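Local coordinates for glycosyl hydrolase family 2, TIM barrel domain protein (Faecalibacterium prausnitzii A2-165, PDB 6ED2), which is a gut bacterial beta-glucuronidase of glycosyl hydrolase family 2, probably hydrolysing beta-glucuronides to release glucuronic acid, at residues F99-P102 with A103-G107; V123-G127 with V128-Q132; A418-T421 with D422-R426; F457-A460 with R461-P465. All blocks are in the same frame, centred on the assembly; numbering follows the deposited sequence.

Contact 1 of 4, residues F99-P102 with A103-G107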
loop_
_atom_site.group_PDB
_atom_site.type_symbol
_atom_site.label_atom_id
_atom_site.label_comp_id
_atom_site.label_asym_id
_atom_site.label_seq_id
_atom_site.Cartn_x
_atom_site.Cartn_y
_atom_site.Cartn_z
ATOM N N PHE A 99 27.218 -37.237 -1.876
ATOM C CA PHE A 99 27.935 -36.890 -3.086
ATOM C C PHE A 99 28.679 -38.116 -3.565
ATOM O O PHE A 99 29.085 -38.979 -2.777
ATOM C CB PHE A 99 28.902 -35.706 -2.890
ATOM C CG PHE A 99 29.993 -35.948 -1.875
ATOM C CD1 PHE A 99 31.251 -36.387 -2.273
ATOM C CD2 PHE A 99 29.775 -35.707 -0.527
ATOM C CE1 PHE A 99 32.271 -36.593 -1.332
ATOM C CE2 PHE A 99 30.794 -35.909 0.418
ATOM C CZ PHE A 99 32.032 -36.358 0.012
ATOM N N PHE A 100 28.828 -38.192 -4.871
ATOM C CA PHE A 100 29.455 -39.329 -5.502
ATOM C C PHE A 100 30.879 -38.953 -5.841
ATOM O O PHE A 100 31.122 -37.879 -6.399
ATOM C CB PHE A 100 28.712 -39.742 -6.772
ATOM C CG PHE A 100 29.190 -41.050 -7.336
ATOM C CD1 PHE A 100 28.729 -42.249 -6.816
ATOM C CD2 PHE A 100 30.133 -41.079 -8.356
ATOM C CE1 PHE A 100 29.174 -43.459 -7.330
ATOM C CE2 PHE A 100 30.584 -42.281 -8.874
ATOM C CZ PHE A 100 30.101 -43.473 -8.366
ATOM N N VAL A 101 31.808 -39.840 -5.527
ATOM C CA VAL A 101 33.202 -39.653 -5.909
ATOM C C VAL A 101 33.513 -40.659 -7.010
ATOM O O VAL A 101 33.495 -41.867 -6.757
ATOM C CB VAL A 101 34.150 -39.831 -4.715
ATOM C CG1 VAL A 101 35.593 -39.723 -5.184
ATOM C CG2 VAL A 101 33.840 -38.801 -3.634
ATOM N N PRO A 102 33.805 -40.215 -8.226
ATOM C CA PRO A 102 34.088 -41.161 -9.310
ATOM C C PRO A 102 35.326 -41.993 -9.016
ATOM O O PRO A 102 36.258 -41.552 -8.339
ATOM C CB PRO A 102 34.305 -40.255 -10.527
ATOM C CG PRO A 102 33.681 -38.939 -10.159
ATOM C CD PRO A 102 33.807 -38.814 -8.674
ATOM N N ALA A 103 35.325 -43.216 -9.545
ATOM C CA ALA A 103 36.512 -44.060 -9.458
ATOM C C ALA A 103 37.732 -43.358 -10.038
ATOM O O ALA A 103 38.827 -43.433 -9.473
ATOM C CB ALA A 103 36.268 -45.378 -10.189
ATOM N N GLU A 104 37.561 -42.674 -11.168
ATOM C CA GLU A 104 38.622 -42.033 -11.922
ATOM C C GLU A 104 39.144 -40.739 -11.261
ATOM O O GLU A 104 39.966 -40.049 -11.875
ATOM C CB GLU A 104 38.144 -41.741 -13.347
ATOM C CG GLU A 104 37.046 -40.686 -13.459
ATOM C CD GLU A 104 35.615 -41.258 -13.435
ATOM O OE1 GLU A 104 35.424 -42.477 -13.163
ATOM O OE2 GLU A 104 34.680 -40.458 -13.693
ATOM N N TRP A 105 38.686 -40.406 -10.053
ATOM C CA TRP A 105 39.297 -39.363 -9.243
ATOM C C TRP A 105 40.394 -39.895 -8.326
ATOM O O TRP A 105 41.085 -39.091 -7.685
ATOM C CB TRP A 105 38.223 -38.651 -8.414
ATOM C CG TRP A 105 37.486 -37.650 -9.223
ATOM C CD1 TRP A 105 37.510 -37.525 -10.577
ATOM C CD2 TRP A 105 36.629 -36.614 -8.739
ATOM N NE1 TRP A 105 36.724 -36.473 -10.969
ATOM C CE2 TRP A 105 36.158 -35.908 -9.858
ATOM C CE3 TRP A 105 36.215 -36.215 -7.462
ATOM C CZ2 TRP A 105 35.303 -34.817 -9.745
ATOM C CZ3 TRP A 105 35.365 -35.143 -7.353
ATOM C CH2 TRP A 105 34.912 -34.457 -8.488
ATOM N N SER A 106 40.562 -41.215 -8.245
ATOM C CA SER A 106 41.631 -41.815 -7.452
ATOM C C SER A 106 42.979 -41.202 -7.813
ATOM O O SER A 106 43.315 -41.061 -8.990
ATOM C CB SER A 106 41.666 -43.328 -7.691
ATOM O OG SER A 106 42.128 -44.017 -6.545
ATOM N N GLY A 107 43.749 -40.822 -6.794
ATOM C CA GLY A 107 45.017 -40.161 -7.008
ATOM C C GLY A 107 44.963 -38.645 -6.975
ATOM O O GLY A 107 46.003 -38.004 -6.792
#

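Contact 2 of 4, residues V123-G127 with V128-Q132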
loop_
_atom_site.group_PDB
_atom_site.type_symbol
_atom_site.label_atom_id
_atom_site.label_comp_id
_atom_site.label_asym_id
_atom_site.label_seq_id
_atom_site.Cartn_x
_atom_site.Cartn_y
_atom_site.Cartn_z
ATOM N N VAL A 123 32.179 -30.166 10.016
ATOM C CA VAL A 123 31.871 -30.945 8.826
ATOM C C VAL A 123 32.297 -32.392 9.049
ATOM O O VAL A 123 33.430 -32.660 9.471
ATOM C CB VAL A 123 32.550 -30.346 7.587
ATOM C CG1 VAL A 123 32.308 -31.217 6.354
ATOM C CG2 VAL A 123 32.042 -28.927 7.374
ATOM N N PHE A 124 31.386 -33.317 8.764
ATOM C CA PHE A 124 31.639 -34.746 8.821
ATOM C C PHE A 124 31.417 -35.347 7.440
ATOM O O PHE A 124 30.464 -34.988 6.740
ATOM C CB PHE A 124 30.720 -35.435 9.834
ATOM C CG PHE A 124 30.785 -34.843 11.211
ATOM C CD1 PHE A 124 31.536 -35.451 12.202
ATOM C CD2 PHE A 124 30.090 -33.675 11.522
ATOM C CE1 PHE A 124 31.598 -34.905 13.479
ATOM C CE2 PHE A 124 30.159 -33.123 12.794
ATOM C CZ PHE A 124 30.915 -33.742 13.769
ATOM N N VAL A 125 32.309 -36.248 7.046
ATOM C CA VAL A 125 32.127 -37.059 5.855
ATOM C C VAL A 125 32.161 -38.524 6.286
ATOM O O VAL A 125 33.106 -38.962 6.953
ATOM C CB VAL A 125 33.179 -36.741 4.786
ATOM C CG1 VAL A 125 33.195 -37.806 3.697
ATOM C CG2 VAL A 125 32.876 -35.383 4.186
ATOM N N ASN A 126 31.104 -39.264 5.949
ATOM C CA ASN A 126 30.940 -40.649 6.398
ATOM C C ASN A 126 31.163 -40.769 7.898
ATOM O O ASN A 126 31.837 -41.680 8.374
ATOM C CB ASN A 126 31.874 -41.590 5.636
ATOM C CG ASN A 126 31.650 -41.527 4.138
ATOM O OD1 ASN A 126 30.507 -41.389 3.678
ATOM N ND2 ASN A 126 32.738 -41.588 3.366
ATOM N N GLY A 127 30.612 -39.823 8.651
ATOM C CA GLY A 127 30.676 -39.883 10.090
ATOM C C GLY A 127 31.959 -39.385 10.729
ATOM O O GLY A 127 32.015 -39.319 11.959
ATOM N N VAL A 128 32.993 -39.023 9.966
ATOM C CA VAL A 128 34.250 -38.585 10.561
ATOM C C VAL A 128 34.433 -37.084 10.338
ATOM O O VAL A 128 34.250 -36.577 9.220
ATOM C CB VAL A 128 35.457 -39.407 10.051
ATOM C CG1 VAL A 128 35.021 -40.704 9.372
ATOM C CG2 VAL A 128 36.379 -38.608 9.170
ATOM N N GLU A 129 34.785 -36.377 11.423
ATOM C CA GLU A 129 34.962 -34.927 11.399
ATOM C C GLU A 129 36.199 -34.554 10.600
ATOM O O GLU A 129 37.282 -35.090 10.839
ATOM C CB GLU A 129 35.067 -34.387 12.828
ATOM C CG GLU A 129 34.912 -32.865 12.946
ATOM C CD GLU A 129 34.529 -32.407 14.357
ATOM O OE1 GLU A 129 34.322 -33.268 15.241
ATOM O OE2 GLU A 129 34.423 -31.182 14.578
ATOM N N VAL A 130 36.042 -33.625 9.651
ATOM C CA VAL A 130 37.098 -33.313 8.691
ATOM C C VAL A 130 37.377 -31.815 8.603
ATOM O O VAL A 130 38.325 -31.397 7.924
ATOM C CB VAL A 130 36.751 -33.848 7.281
ATOM C CG1 VAL A 130 36.861 -35.363 7.224
ATOM C CG2 VAL A 130 35.372 -33.368 6.849
ATOM N N ALA A 131 36.541 -30.986 9.230
ATOM C CA ALA A 131 36.825 -29.554 9.237
ATOM C C ALA A 131 36.016 -28.873 10.329
ATOM O O ALA A 131 34.959 -29.361 10.744
ATOM C CB ALA A 131 36.539 -28.882 7.892
ATOM N N GLN A 132 36.559 -27.756 10.808
ATOM C CA GLN A 132 35.868 -26.863 11.721
ATOM C C GLN A 132 36.111 -25.448 11.236
ATOM O O GLN A 132 37.197 -25.134 10.742
ATOM C CB GLN A 132 36.350 -27.018 13.162
ATOM C CG GLN A 132 36.130 -28.407 13.714
ATOM C CD GLN A 132 36.780 -28.591 15.060
ATOM O OE1 GLN A 132 37.845 -28.028 15.321
ATOM N NE2 GLN A 132 36.140 -29.374 15.935
#

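Contact 3 of 4, residues A418-T421 with D422-R426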
loop_
_atom_site.group_PDB
_atom_site.type_symbol
_atom_site.label_atom_id
_atom_site.label_comp_id
_atom_site.label_asym_id
_atom_site.label_seq_id
_atom_site.Cartn_x
_atom_site.Cartn_y
_atom_site.Cartn_z
ATOM N N ALA A 418 41.592 -13.063 12.100
ATOM C CA ALA A 418 41.372 -14.182 11.183
ATOM C C ALA A 418 40.427 -13.798 10.051
ATOM O O ALA A 418 40.715 -14.039 8.872
ATOM C CB ALA A 418 40.812 -15.375 11.957
ATOM N N ALA A 419 39.285 -13.195 10.398
ATOM C CA ALA A 419 38.348 -12.719 9.389
ATOM C C ALA A 419 39.014 -11.739 8.436
ATOM O O ALA A 419 38.846 -11.835 7.211
ATOM C CB ALA A 419 37.138 -12.078 10.074
ATOM N N LEU A 420 39.786 -10.791 8.980
ATOM C CA LEU A 420 40.474 -9.817 8.139
ATOM C C LEU A 420 41.466 -10.499 7.213
ATOM O O LEU A 420 41.592 -10.139 6.034
ATOM C CB LEU A 420 41.195 -8.789 9.025
ATOM C CG LEU A 420 42.007 -7.710 8.315
ATOM C CD1 LEU A 420 41.153 -6.982 7.260
ATOM C CD2 LEU A 420 42.639 -6.704 9.321
ATOM N N THR A 421 42.207 -11.472 7.743
ATOM C CA THR A 421 43.193 -12.174 6.936
ATOM C C THR A 421 42.516 -12.911 5.793
ATOM O O THR A 421 42.945 -12.828 4.637
ATOM C CB THR A 421 43.985 -13.142 7.830
ATOM O OG1 THR A 421 44.673 -12.396 8.848
ATOM C CG2 THR A 421 44.990 -13.945 7.015
ATOM N N ASP A 422 41.441 -13.639 6.108
ATOM C CA ASP A 422 40.723 -14.401 5.096
ATOM C C ASP A 422 40.071 -13.475 4.078
ATOM O O ASP A 422 40.127 -13.735 2.870
ATOM C CB ASP A 422 39.699 -15.309 5.784
ATOM C CG ASP A 422 40.363 -16.519 6.437
ATOM O OD1 ASP A 422 41.523 -16.771 6.089
ATOM O OD2 ASP A 422 39.760 -17.199 7.296
ATOM N N MET A 423 39.496 -12.360 4.531
ATOM C CA MET A 423 38.868 -11.457 3.576
ATOM C C MET A 423 39.891 -10.899 2.595
ATOM O O MET A 423 39.655 -10.869 1.377
ATOM C CB MET A 423 38.145 -10.315 4.291
ATOM C CG MET A 423 37.662 -9.271 3.277
ATOM S SD MET A 423 36.809 -7.846 3.975
ATOM C CE MET A 423 38.198 -6.994 4.756
ATOM N N ILE A 424 41.044 -10.448 3.100
ATOM C CA ILE A 424 42.019 -9.847 2.194
ATOM C C ILE A 424 42.640 -10.906 1.287
ATOM O O ILE A 424 42.847 -10.670 0.092
ATOM C CB ILE A 424 43.077 -9.062 2.990
ATOM C CG1 ILE A 424 42.421 -7.810 3.592
ATOM C CG2 ILE A 424 44.276 -8.705 2.087
ATOM C CD1 ILE A 424 43.410 -6.859 4.237
ATOM N N ASP A 425 42.934 -12.094 1.825
ATOM C CA ASP A 425 43.431 -13.171 0.968
ATOM C C ASP A 425 42.419 -13.554 -0.118
ATOM O O ASP A 425 42.797 -13.779 -1.273
ATOM C CB ASP A 425 43.806 -14.389 1.820
ATOM C CG ASP A 425 45.197 -14.248 2.438
ATOM O OD1 ASP A 425 46.039 -13.499 1.863
ATOM O OD2 ASP A 425 45.434 -14.863 3.506
ATOM N N ARG A 426 41.128 -13.622 0.226
ATOM C CA ARG A 426 40.121 -14.016 -0.764
ATOM C C ARG A 426 39.942 -12.954 -1.844
ATOM O O ARG A 426 39.775 -13.285 -3.022
ATOM C CB ARG A 426 38.781 -14.295 -0.080
ATOM C CG ARG A 426 37.751 -15.019 -0.976
ATOM C CD ARG A 426 36.369 -14.993 -0.326
ATOM N NE ARG A 426 35.857 -13.623 -0.302
ATOM C CZ ARG A 426 34.596 -13.288 -0.027
ATOM N NH1 ARG A 426 33.691 -14.227 0.240
ATOM N NH2 ARG A 426 34.237 -12.004 -0.038
#

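Contact 4 of 4, residues F457-A460 with R461-P465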
loop_
_atom_site.group_PDB
_atom_site.type_symbol
_atom_site.label_atom_id
_atom_site.label_comp_id
_atom_site.label_asym_id
_atom_site.label_seq_id
_atom_site.Cartn_x
_atom_site.Cartn_y
_atom_site.Cartn_z
ATOM N N PHE A 457 44.813 -2.344 11.976
ATOM C CA PHE A 457 45.187 -1.547 10.817
ATOM C C PHE A 457 46.578 -1.912 10.328
ATOM O O PHE A 457 46.858 -1.797 9.134
ATOM C CB PHE A 457 45.081 -0.060 11.159
ATOM C CG PHE A 457 43.668 0.452 11.130
ATOM C CD1 PHE A 457 43.185 1.127 10.021
ATOM C CD2 PHE A 457 42.818 0.220 12.201
ATOM C CE1 PHE A 457 41.879 1.590 9.981
ATOM C CE2 PHE A 457 41.511 0.658 12.173
ATOM C CZ PHE A 457 41.038 1.352 11.047
ATOM N N GLU A 458 47.458 -2.364 11.225
ATOM C CA GLU A 458 48.771 -2.816 10.773
ATOM C C GLU A 458 48.649 -4.101 9.960
ATOM O O GLU A 458 49.260 -4.234 8.890
ATOM C CB GLU A 458 49.705 -3.006 11.977
ATOM C CG GLU A 458 50.596 -1.781 12.274
ATOM C CD GLU A 458 51.060 -1.656 13.758
ATOM O OE1 GLU A 458 51.426 -0.521 14.162
ATOM O OE2 GLU A 458 51.079 -2.665 14.518
ATOM N N LEU A 459 47.850 -5.053 10.449
ATOM C CA LEU A 459 47.600 -6.287 9.702
ATOM C C LEU A 459 47.051 -5.999 8.304
ATOM O O LEU A 459 47.509 -6.579 7.314
ATOM C CB LEU A 459 46.644 -7.175 10.493
ATOM C CG LEU A 459 46.402 -8.582 9.942
ATOM C CD1 LEU A 459 47.730 -9.358 9.796
ATOM C CD2 LEU A 459 45.399 -9.325 10.830
ATOM N N ALA A 460 46.082 -5.081 8.201
ATOM C CA ALA A 460 45.495 -4.781 6.893
ATOM C C ALA A 460 46.520 -4.199 5.942
ATOM O O ALA A 460 46.461 -4.449 4.732
ATOM C CB ALA A 460 44.315 -3.812 7.036
ATOM N N ARG A 461 47.455 -3.403 6.459
ATOM C CA ARG A 461 48.544 -2.920 5.620
ATOM C C ARG A 461 49.438 -4.073 5.169
ATOM O O ARG A 461 49.752 -4.197 3.978
ATOM C CB ARG A 461 49.347 -1.864 6.380
ATOM C CG ARG A 461 50.644 -1.446 5.723
ATOM C CD ARG A 461 51.213 -0.233 6.434
ATOM N NE ARG A 461 50.579 1.010 5.997
ATOM C CZ ARG A 461 50.554 2.137 6.710
ATOM N NH1 ARG A 461 51.113 2.183 7.915
ATOM N NH2 ARG A 461 49.972 3.228 6.213
ATOM N N ARG A 462 49.843 -4.937 6.107
ATOM C CA ARG A 462 50.760 -6.032 5.782
ATOM C C ARG A 462 50.155 -7.010 4.780
ATOM O O ARG A 462 50.859 -7.512 3.896
ATOM C CB ARG A 462 51.143 -6.814 7.039
ATOM C CG ARG A 462 51.993 -6.105 8.053
ATOM C CD ARG A 462 52.021 -6.976 9.304
ATOM N NE ARG A 462 52.818 -6.416 10.386
ATOM C CZ ARG A 462 53.203 -7.127 11.443
ATOM N NH1 ARG A 462 52.848 -8.411 11.532
ATOM N NH2 ARG A 462 53.934 -6.567 12.407
ATOM N N LEU A 463 48.862 -7.329 4.933
ATOM C CA LEU A 463 48.254 -8.383 4.120
ATOM C C LEU A 463 48.065 -7.969 2.669
ATOM O O LEU A 463 48.032 -8.832 1.786
ATOM C CB LEU A 463 46.896 -8.774 4.681
ATOM C CG LEU A 463 46.854 -9.545 5.983
ATOM C CD1 LEU A 463 45.431 -9.439 6.493
ATOM C CD2 LEU A 463 47.274 -10.987 5.743
ATOM N N ASP A 464 47.919 -6.675 2.397
ATOM C CA ASP A 464 47.504 -6.271 1.068
ATOM C C ASP A 464 48.713 -5.906 0.227
ATOM O O ASP A 464 49.321 -4.849 0.461
ATOM C CB ASP A 464 46.525 -5.101 1.133
ATOM C CG ASP A 464 46.000 -4.715 -0.236
ATOM O OD1 ASP A 464 46.380 -5.375 -1.226
ATOM O OD2 ASP A 464 45.230 -3.739 -0.340
ATOM N N PRO A 465 49.063 -6.698 -0.790
ATOM C CA PRO A 465 50.176 -6.307 -1.668
ATOM C C PRO A 465 49.945 -4.981 -2.352
ATOM O O PRO A 465 50.910 -4.326 -2.756
ATOM C CB PRO A 465 50.241 -7.452 -2.695
ATOM C CG PRO A 465 49.408 -8.541 -2.145
ATOM C CD PRO A 465 48.364 -7.885 -1.298
#

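Contact 1 of 4, residues F99-P102 with A103-G107
V101 reaches W105 with one methyl, CG1, which lies 4.2 Å from CE3 of the indole and meets the ring obliquely. V101 still pairs through its backbone with Q152 of strand 152-161. P102 follows and carries most of the contact. Its CD sits over one face of the W105 six-membered ring, 3.8 Å from the centroid and 21° off the ring normal, a CH-pi contact. The backbone closes the same turn. W105 N donates to P102 O over 3.2 Å, with an N-H...O angle of 162°, and comes from above the carbonyl plane. This is a short 3-10 turn, residues 103-105, that leads the chain out of strand 92-101 in the sugar-binding domain. The W105 side chain also packs on R38 and I40 of strand 38-51 and on L202 and A204 of strand 200-205. P102 CB also meets the E104 carboxylate, 3.2 Å from OE2. The E104 chain bends at chi2 (-92°), which folds the acid back over the proline. There OE2 forms a salt bridge with R38 NE of the second subunit, and that subunit's R38 also packs on P102.

Contact 2 of 4, residues V123-G127 with V128-Q132
The F124 ring has E129 CG over one face, while the V128 carbonyl carbon approaches it obliquely. F124 CE1 lies 3.6 Å from E129 CB, and the ring and carboxylate planes are turned 44° apart. E129 sets its CG opposite the backbone N (chi1 -166°) and then runs extended, which carries the acid along the ring to CZ. OE2 has two partners: R122 NE forms a salt bridge with it, and Q132 NE2 donates over 2.8 Å from above the carboxylate plane. With an alanine here, R122 and Q132 would probably lose their acid partner, and the ring its contact with CG. The other side of the sheet is aliphatic. V130 CG2 packs against V123 CG1 at 3.8 Å and V125 CG2 at 4.2 Å. The backbones are tied by V123 N to A131 O, V130 N to V123 O (2.8 Å), and a reciprocal pair between V125 and V128. N126 and G127 form the connection, and the N126 side-chain amide is hydrogen-bonded to N154 OD1, K155 N and I147 O. V123 is opposed by two residues, V130 and A131, a classic beta bulge. With its type I' turn from V125 to V128, this is a tight two-residue beta hairpin in the sugar-binding domain.

Contact 3 of 4, residues A418-T421 with D422-R426
D422 folds its side chain back over the preceding turn, with CB and CG both 3.5 Å from A418 O. Its backbone N donates to that same oxygen over 2.9 Å. M423 continues the ladder by donating to A419 O at 2.8 Å. Its chain stays extended to SD and then bends at chi3 (71°), which brings CE within 3.9 Å of L420 CD1. I424 meets the same leucine methyl from the next position. Its CD1 lies 3.8 Å from L420 CD1, and the two side chains lie alongside each other, heading in one direction. L420 CD1 is therefore shared by M423 and I424. D425 lies alongside T421 in the same manner, with OD2 3.7 Å from T421 CG2. The T421 methyl is placed there because it stands opposite the backbone N, while OG1 turns back to hydrogen-bond with K417 O. R26 NH1 forms salt bridges with both D422 OD1 and D425 OD2, so one arginine links two acids three residues apart. All of this belongs to helix 409-427 of the TIM barrel domain. L420, T421 and I424 pack against helix 449-463, while M423 and I424 touch W436 of strand 433-440.

Contact 4 of 4, residues F457-A460 with R461-P465
L459 and L463 make the apolar contact of this turn. L459 CG lies 3.7 Å from L463 CD1, and L459 CD1 is 3.9 Å from L463 CG. L463 also curls over the backbone, with CG 3.3 Å from L459 O. That oxygen takes the L463 N-H at 2.8 Å, so one carbonyl meets both the amide and the side chain of the same residue. R462 treats E458 O alike. Its N donates over 2.9 Å, and its CG touches the oxygen at 3.4 Å before the extended chain leaves the helix. L459 is set with CG opposite its own backbone N (chi1 -173°), which swings its branches toward the following turn. An alanine in its place would probably open a gap beside L463 and remove part of the surface that meets T421. R461 N to F457 O, at 3.2 Å, is the longest of the three helical bonds between the halves.

Further out, T421 of helix 409-427 touches both leucines, while F457 and A460 lie on L438 of strand 433-440. The chain leaves the helix at D464, whose carboxylate is held at OD1 by a hydrogen bond from Q466 N and a salt bridge with R468, and at OD2 by a hydrogen bond from W436 NE1. Here helix 449-463 ends, the crossover helix of a beta-alpha-beta unit between parallel strands 433-440 and 470-474, as in a TIM barrel.

The four contacts follow one another along the chain and fall into two domains. Contacts 1 and 2 lie in the sugar-binding domain, on the same antiparallel sheet, with centres 18 Å apart. They touch where F99 CZ packs on V125 CG1 at 4.1 Å. Contacts 3 and 4 lie in the TIM barrel domain, on neighbouring helices 409-427 and 449-463, with centres 10 Å apart. T421 CA meets L463 CD1 at 3.6 Å, and I424 CG2 meets L463 CB at 3.7 Å. Between the domains, contacts 2 and 3 come within about 9 Å at their nearest atoms without touching. Contact 1 alone meets another subunit, so it belongs to the assembly interface.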